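Local coordinates for protein putative enoyl-CoA hydratase (Streptomyces coelicolor A3, PDB 3G64) that probably acts as an enoyl-CoA hydratase or related enzyme of the crotonase-like enoyl-CoA hydratase/isomerase family, although its substrate is not established, at residues 10-16 with 55-59; 120-126 with 143-149. Numbering follows the deposited sequence.

Contact 1: residues 10-16 with 55-59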
loop_
_atom_site.group_PDB
_atom_site.type_symbol
_atom_site.label_atom_id
_atom_site.label_comp_id
_atom_site.label_asym_id
_atom_site.label_seq_id
_atom_site.Cartn_x
_atom_site.Cartn_y
_atom_site.Cartn_z
ATOM N N ALA A 10 27.887 -24.566 17.010
ATOM C CA ALA A 10 27.756 -23.208 17.530
ATOM C C ALA A 10 26.969 -23.145 18.860
ATOM O O ALA A 10 25.825 -23.594 18.933
ATOM C CB ALA A 10 27.087 -22.307 16.473
ATOM N N ALA A 11 27.574 -22.567 19.895
ATOM C CA ALA A 11 26.898 -22.405 21.188
ATOM C C ALA A 11 26.273 -21.023 21.337
ATOM O O ALA A 11 26.783 -20.047 20.780
ATOM C CB ALA A 11 27.883 -22.635 22.320
ATOM N N PRO A 12 25.192 -20.924 22.131
ATOM C CA PRO A 12 24.537 -19.640 22.433
ATOM C C PRO A 12 25.487 -18.658 23.105
ATOM O O PRO A 12 26.336 -19.072 23.898
ATOM C CB PRO A 12 23.442 -20.031 23.431
ATOM C CG PRO A 12 23.204 -21.491 23.200
ATOM C CD PRO A 12 24.569 -22.039 22.862
ATOM N N THR A 13 25.357 -17.374 22.779
ATOM C CA THR A 13 26.137 -16.334 23.442
ATOM C C THR A 13 25.757 -16.215 24.913
ATOM O O THR A 13 24.596 -15.946 25.228
ATOM C CB THR A 13 25.898 -14.998 22.750
ATOM O OG1 THR A 13 26.429 -15.082 21.425
ATOM C CG2 THR A 13 26.599 -13.876 23.490
ATOM N N PRO A 14 26.725 -16.414 25.832
ATOM C CA PRO A 14 26.360 -16.378 27.258
ATOM C C PRO A 14 25.840 -15.011 27.706
ATOM O O PRO A 14 24.874 -14.933 28.459
ATOM C CB PRO A 14 27.676 -16.681 27.987
ATOM C CG PRO A 14 28.675 -17.030 26.926
ATOM C CD PRO A 14 28.179 -16.493 25.626
ATOM N N GLU A 15 26.479 -13.940 27.256
ATOM C CA GLU A 15 26.154 -12.619 27.770
ATOM C C GLU A 15 26.133 -11.581 26.661
ATOM O O GLU A 15 27.078 -11.484 25.879
ATOM C CB GLU A 15 27.188 -12.214 28.814
ATOM C CG GLU A 15 26.880 -10.900 29.501
ATOM C CD GLU A 15 28.106 -10.277 30.168
ATOM O OE1 GLU A 15 29.219 -10.840 30.047
ATOM O OE2 GLU A 15 27.952 -9.210 30.804
ATOM N N TRP A 16 25.057 -10.807 26.597
ATOM C CA TRP A 16 24.933 -9.757 25.592
ATOM C C TRP A 16 25.331 -8.442 26.256
ATOM O O TRP A 16 24.653 -7.990 27.175
ATOM C CB TRP A 16 23.501 -9.704 25.048
ATOM C CG TRP A 16 23.140 -10.947 24.313
ATOM C CD1 TRP A 16 22.410 -12.003 24.785
ATOM C CD2 TRP A 16 23.516 -11.284 22.968
ATOM N NE1 TRP A 16 22.303 -12.965 23.809
ATOM C CE2 TRP A 16 22.973 -12.550 22.687
ATOM C CE3 TRP A 16 24.265 -10.634 21.973
ATOM C CZ2 TRP A 16 23.145 -13.183 21.454
ATOM C CZ3 TRP A 16 24.438 -11.265 20.760
ATOM C CH2 TRP A 16 23.886 -12.531 20.509
ATOM N N GLU A 55 20.333 -15.760 16.646
ATOM C CA GLU A 55 20.331 -16.793 17.675
ATOM C C GLU A 55 18.911 -17.169 18.162
ATOM O O GLU A 55 18.565 -18.365 18.228
ATOM C CB GLU A 55 21.223 -16.384 18.847
ATOM C CG GLU A 55 21.366 -17.516 19.845
ATOM C CD GLU A 55 22.043 -17.088 21.131
ATOM O OE1 GLU A 55 23.228 -16.672 21.056
ATOM O OE2 GLU A 55 21.381 -17.181 22.205
ATOM N N LEU A 56 18.087 -16.171 18.491
ATOM C CA LEU A 56 16.701 -16.456 18.879
ATOM C C LEU A 56 15.925 -17.141 17.742
ATOM O O LEU A 56 15.032 -17.941 17.982
ATOM C CB LEU A 56 15.967 -15.180 19.282
ATOM C CG LEU A 56 16.570 -14.417 20.452
ATOM C CD1 LEU A 56 15.805 -13.147 20.793
ATOM C CD2 LEU A 56 16.671 -15.342 21.672
ATOM N N SER A 57 16.246 -16.793 16.504
ATOM C CA SER A 57 15.518 -17.326 15.369
ATOM C C SER A 57 15.850 -18.797 15.158
ATOM O O SER A 57 14.954 -19.611 14.984
ATOM C CB SER A 57 15.834 -16.552 14.086
ATOM O OG SER A 57 15.250 -15.255 14.132
ATOM N N ARG A 58 17.133 -19.132 15.200
ATOM C CA ARG A 58 17.545 -20.497 14.922
ATOM C C ARG A 58 17.114 -21.457 16.024
ATOM O O ARG A 58 16.878 -22.630 15.763
ATOM C CB ARG A 58 19.057 -20.583 14.638
ATOM C CG ARG A 58 19.932 -20.704 15.871
ATOM C CD ARG A 58 21.399 -20.507 15.488
ATOM N NE ARG A 58 22.281 -20.617 16.648
ATOM C CZ ARG A 58 23.320 -19.814 16.865
ATOM N NH1 ARG A 58 23.601 -18.831 16.008
ATOM N NH2 ARG A 58 24.065 -19.973 17.954
ATOM N N ARG A 59 16.989 -20.961 17.249
ATOM C CA ARG A 59 16.569 -21.815 18.356
ATOM C C ARG A 59 15.056 -21.742 18.605
ATOM O O ARG A 59 14.557 -22.410 19.495
ATOM C CB ARG A 59 17.331 -21.483 19.649
ATOM C CG ARG A 59 18.850 -21.552 19.537
ATOM C CD ARG A 59 19.522 -21.168 20.852
ATOM N NE ARG A 59 18.721 -20.194 21.593
ATOM C CZ ARG A 59 19.137 -19.523 22.666
ATOM N NH1 ARG A 59 20.365 -19.709 23.136
ATOM N NH2 ARG A 59 18.326 -18.659 23.271
HETATM O O HOH W 1 26.705 -18.452 18.581
HETATM O O HOH W 2 22.020 -15.877 24.261
#
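Residues 10-16 form a loop without regular secondary structure that runs extended from A10 to T13, turns at P14 and brings W16 back toward the helix; they pass beside the C-terminal end of helix 43-58, which supplies residues 55-58. R59 N donates a backbone hydrogen bond to E55 O (3.2 Å). The two backbones stay apart: the nearest CA atoms, those of P12 and E55, are 7.0 Å from each other, so side chains and water must fill the gap.

E55 does most of the bridging. Its chain is extended at chi1 and chi2 (both t) and carries the carboxylate to the loop, where T13 N donates a nearly straight hydrogen bond to E55 OE1 (2.8 Å, 167°). The second oxygen, E55 OE2, receives a hydrogen bond from a water at 2.5 Å; this water also donates to T13 O (2.8 Å) and accepts from W16 NE1 (3.0 Å). E55 OE2 is 2.9 Å from R59 NH1 as well, a salt bridge of charge alone, since the oxygen lies well out of the guanidinium plane. R59 NH1 in turn approaches P12 CB at 3.1 Å. R58 reaches the loop more loosely: a second water accepts from R58 NH2 (3.1 Å) and donates to A11 O (2.7 Å), while A10 CB lies over one face of the guanidinium. The W16 side chain continues along the same helix, touching D48, D51 and L52.

One buried carboxylate, with its charge partly balanced by R59, thus fastens an otherwise irregular N-terminal segment to the helix through a single direct hydrogen bond supplemented by water.

Contact 2: residues 120-126 with 143-149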
loop_
_atom_site.group_PDB
_atom_site.type_symbol
_atom_site.label_atom_id
_atom_site.label_comp_id
_atom_site.label_asym_id
_atom_site.label_seq_id
_atom_site.Cartn_x
_atom_site.Cartn_y
_atom_site.Cartn_z
ATOM N N LEU A 120 7.014 2.329 22.463
ATOM C CA LEU A 120 7.486 3.657 22.050
ATOM C C LEU A 120 7.056 4.795 22.972
ATOM O O LEU A 120 5.929 4.811 23.470
ATOM C CB LEU A 120 6.990 3.989 20.638
ATOM C CG LEU A 120 7.324 3.005 19.498
ATOM C CD1 LEU A 120 6.672 3.509 18.234
ATOM C CD2 LEU A 120 8.828 2.937 19.326
ATOM N N HIS A 121 7.947 5.772 23.119
ATOM C CA HIS A 121 7.693 6.990 23.899
ATOM C C HIS A 121 8.815 7.956 23.518
ATOM O O HIS A 121 9.894 7.511 23.087
ATOM C CB HIS A 121 7.741 6.694 25.401
ATOM C CG HIS A 121 9.037 6.085 25.846
ATOM N ND1 HIS A 121 10.048 6.821 26.427
ATOM C CD2 HIS A 121 9.499 4.812 25.759
ATOM C CE1 HIS A 121 11.072 6.030 26.686
ATOM N NE2 HIS A 121 10.768 4.806 26.285
ATOM N N GLY A 122 8.552 9.257 23.647
ATOM C CA GLY A 122 9.494 10.287 23.254
ATOM C C GLY A 122 10.047 10.027 21.849
ATOM O O GLY A 122 9.339 9.494 20.992
ATOM N N VAL A 123 11.310 10.390 21.619
ATOM C CA VAL A 123 11.870 10.369 20.267
ATOM C C VAL A 123 12.172 8.956 19.757
ATOM O O VAL A 123 12.758 8.126 20.472
ATOM C CB VAL A 123 13.124 11.272 20.140
ATOM C CG1 VAL A 123 14.121 10.927 21.190
ATOM C CG2 VAL A 123 13.789 11.097 18.785
ATOM N N ALA A 124 11.740 8.698 18.523
ATOM C CA ALA A 124 12.225 7.566 17.733
ATOM C C ALA A 124 12.650 8.132 16.385
ATOM O O ALA A 124 11.816 8.395 15.511
ATOM C CB ALA A 124 11.109 6.512 17.559
ATOM N N ALA A 125 13.949 8.339 16.232
ATOM C CA ALA A 125 14.479 9.092 15.120
ATOM C C ALA A 125 15.487 8.242 14.363
ATOM O O ALA A 125 16.193 7.408 14.957
ATOM C CB ALA A 125 15.163 10.383 15.640
ATOM N N GLY A 126 15.572 8.462 13.059
ATOM C CA GLY A 126 16.614 7.814 12.288
ATOM C C GLY A 126 16.467 6.313 12.387
ATOM O O GLY A 126 15.373 5.807 12.214
ATOM N N SER A 143 3.523 10.850 24.021
ATOM C CA SER A 143 4.748 11.642 23.841
ATOM C C SER A 143 5.590 11.167 22.609
ATOM O O SER A 143 6.653 11.735 22.274
ATOM C CB SER A 143 5.597 11.568 25.114
ATOM O OG SER A 143 6.217 10.280 25.234
ATOM N N THR A 144 5.129 10.115 21.955
ATOM C CA THR A 144 5.928 9.490 20.884
ATOM C C THR A 144 6.095 10.418 19.686
ATOM O O THR A 144 5.111 10.973 19.184
ATOM C CB THR A 144 5.280 8.180 20.404
ATOM O OG1 THR A 144 5.263 7.239 21.485
ATOM C CG2 THR A 144 6.063 7.594 19.208
ATOM N N ARG A 145 7.345 10.612 19.268
ATOM C CA ARG A 145 7.681 11.450 18.121
ATOM C C ARG A 145 8.614 10.719 17.126
ATOM O O ARG A 145 9.808 10.549 17.407
ATOM C CB ARG A 145 8.421 12.708 18.569
ATOM C CG ARG A 145 7.721 13.489 19.680
ATOM C CD ARG A 145 8.586 14.641 20.204
ATOM N NE ARG A 145 7.682 15.761 20.211
ATOM C CZ ARG A 145 7.833 16.896 19.540
ATOM N NH1 ARG A 145 8.949 17.178 18.867
ATOM N NH2 ARG A 145 6.851 17.783 19.602
ATOM N N PHE A 146 8.075 10.330 15.971
ATOM C CA PHE A 146 8.865 9.743 14.884
ATOM C C PHE A 146 9.526 10.818 14.043
ATOM O O PHE A 146 8.922 11.866 13.747
ATOM C CB PHE A 146 7.979 8.955 13.913
ATOM C CG PHE A 146 7.307 7.764 14.495
ATOM C CD1 PHE A 146 7.876 6.499 14.373
ATOM C CD2 PHE A 146 6.042 7.890 15.095
ATOM C CE1 PHE A 146 7.202 5.349 14.868
ATOM C CE2 PHE A 146 5.366 6.754 15.601
ATOM C CZ PHE A 146 5.959 5.490 15.498
ATOM N N ALA A 147 10.758 10.563 13.633
ATOM C CA ALA A 147 11.379 11.432 12.655
ATOM C C ALA A 147 12.293 10.616 11.746
ATOM O O ALA A 147 13.240 9.989 12.203
ATOM C CB ALA A 147 12.162 12.580 13.361
ATOM N N PHE A 148 11.983 10.598 10.456
ATOM C CA PHE A 148 12.811 9.842 9.496
ATOM C C PHE A 148 13.790 10.807 8.899
ATOM O O PHE A 148 13.612 11.246 7.770
ATOM C CB PHE A 148 11.911 9.201 8.429
ATOM C CG PHE A 148 11.004 8.135 8.989
ATOM C CD1 PHE A 148 11.431 6.810 9.061
ATOM C CD2 PHE A 148 9.761 8.460 9.489
ATOM C CE1 PHE A 148 10.598 5.816 9.593
ATOM C CE2 PHE A 148 8.920 7.464 10.028
ATOM C CZ PHE A 148 9.352 6.141 10.071
ATOM N N LEU A 149 14.799 11.174 9.687
ATOM C CA LEU A 149 15.586 12.362 9.412
ATOM C C LEU A 149 16.946 12.124 8.698
ATOM O O LEU A 149 17.862 12.927 8.793
ATOM C CB LEU A 149 15.737 13.183 10.697
ATOM C CG LEU A 149 16.116 12.382 11.930
ATOM C CD1 LEU A 149 17.428 11.594 11.650
ATOM C CD2 LEU A 149 16.243 13.317 13.146
#
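Two glycines with positive phi, a conformation that comes easily only to glycine, bracket the short strand 123-125: G122 and G126. The strand runs parallel to strand 145-147 at 14° with axes 4.7 Å apart. Between them the backbone bonds alternate as parallel pairing requires: R145 N to G122 O (2.9 Å), A124 N to R145 O (2.9 Å), A147 N to A124 O (3.1 Å) and G126 N to A147 O (2.9 Å). Before the strand, G122 N donates to S143 OG (3.0 Å), a hydroxyl also bonded to D141. On the face of V123, A125, R145 and A147, A125 CB meets L149 CD2 at 4.0 Å; on that of A124 and F146, L120 CD1 packs on F146 CZ (3.5 Å) beside A132. From its N-cap G126 the crotonase-like chain runs through helix 127-134 and strand 137-140 of the larger sheet before returning as strand 145-147. Main-chain bonding therefore sets the register, while apolar side chains pack on both faces.

Overall arrangement
Contact 1 is a surface contact and contact 2 a partly buried one; they lie on opposite sides of the chain's centre, with their own centres 30 Å apart and no atoms touching. They share no helix or strand. The first attaches the N-terminal loop to the end of helix 43-58, whereas the second pairs two strands of the small three-stranded sheet, which continues to strand 185-186. Their chemistry follows their place: at the surface, charged side chains and waters span separated backbones, while in the more buried contact 2 direct main-chain hydrogen bonds prevail, backed by apolar side chains. The segments of contact 2 bury 523 Å² between them, those of contact 1 252 Å².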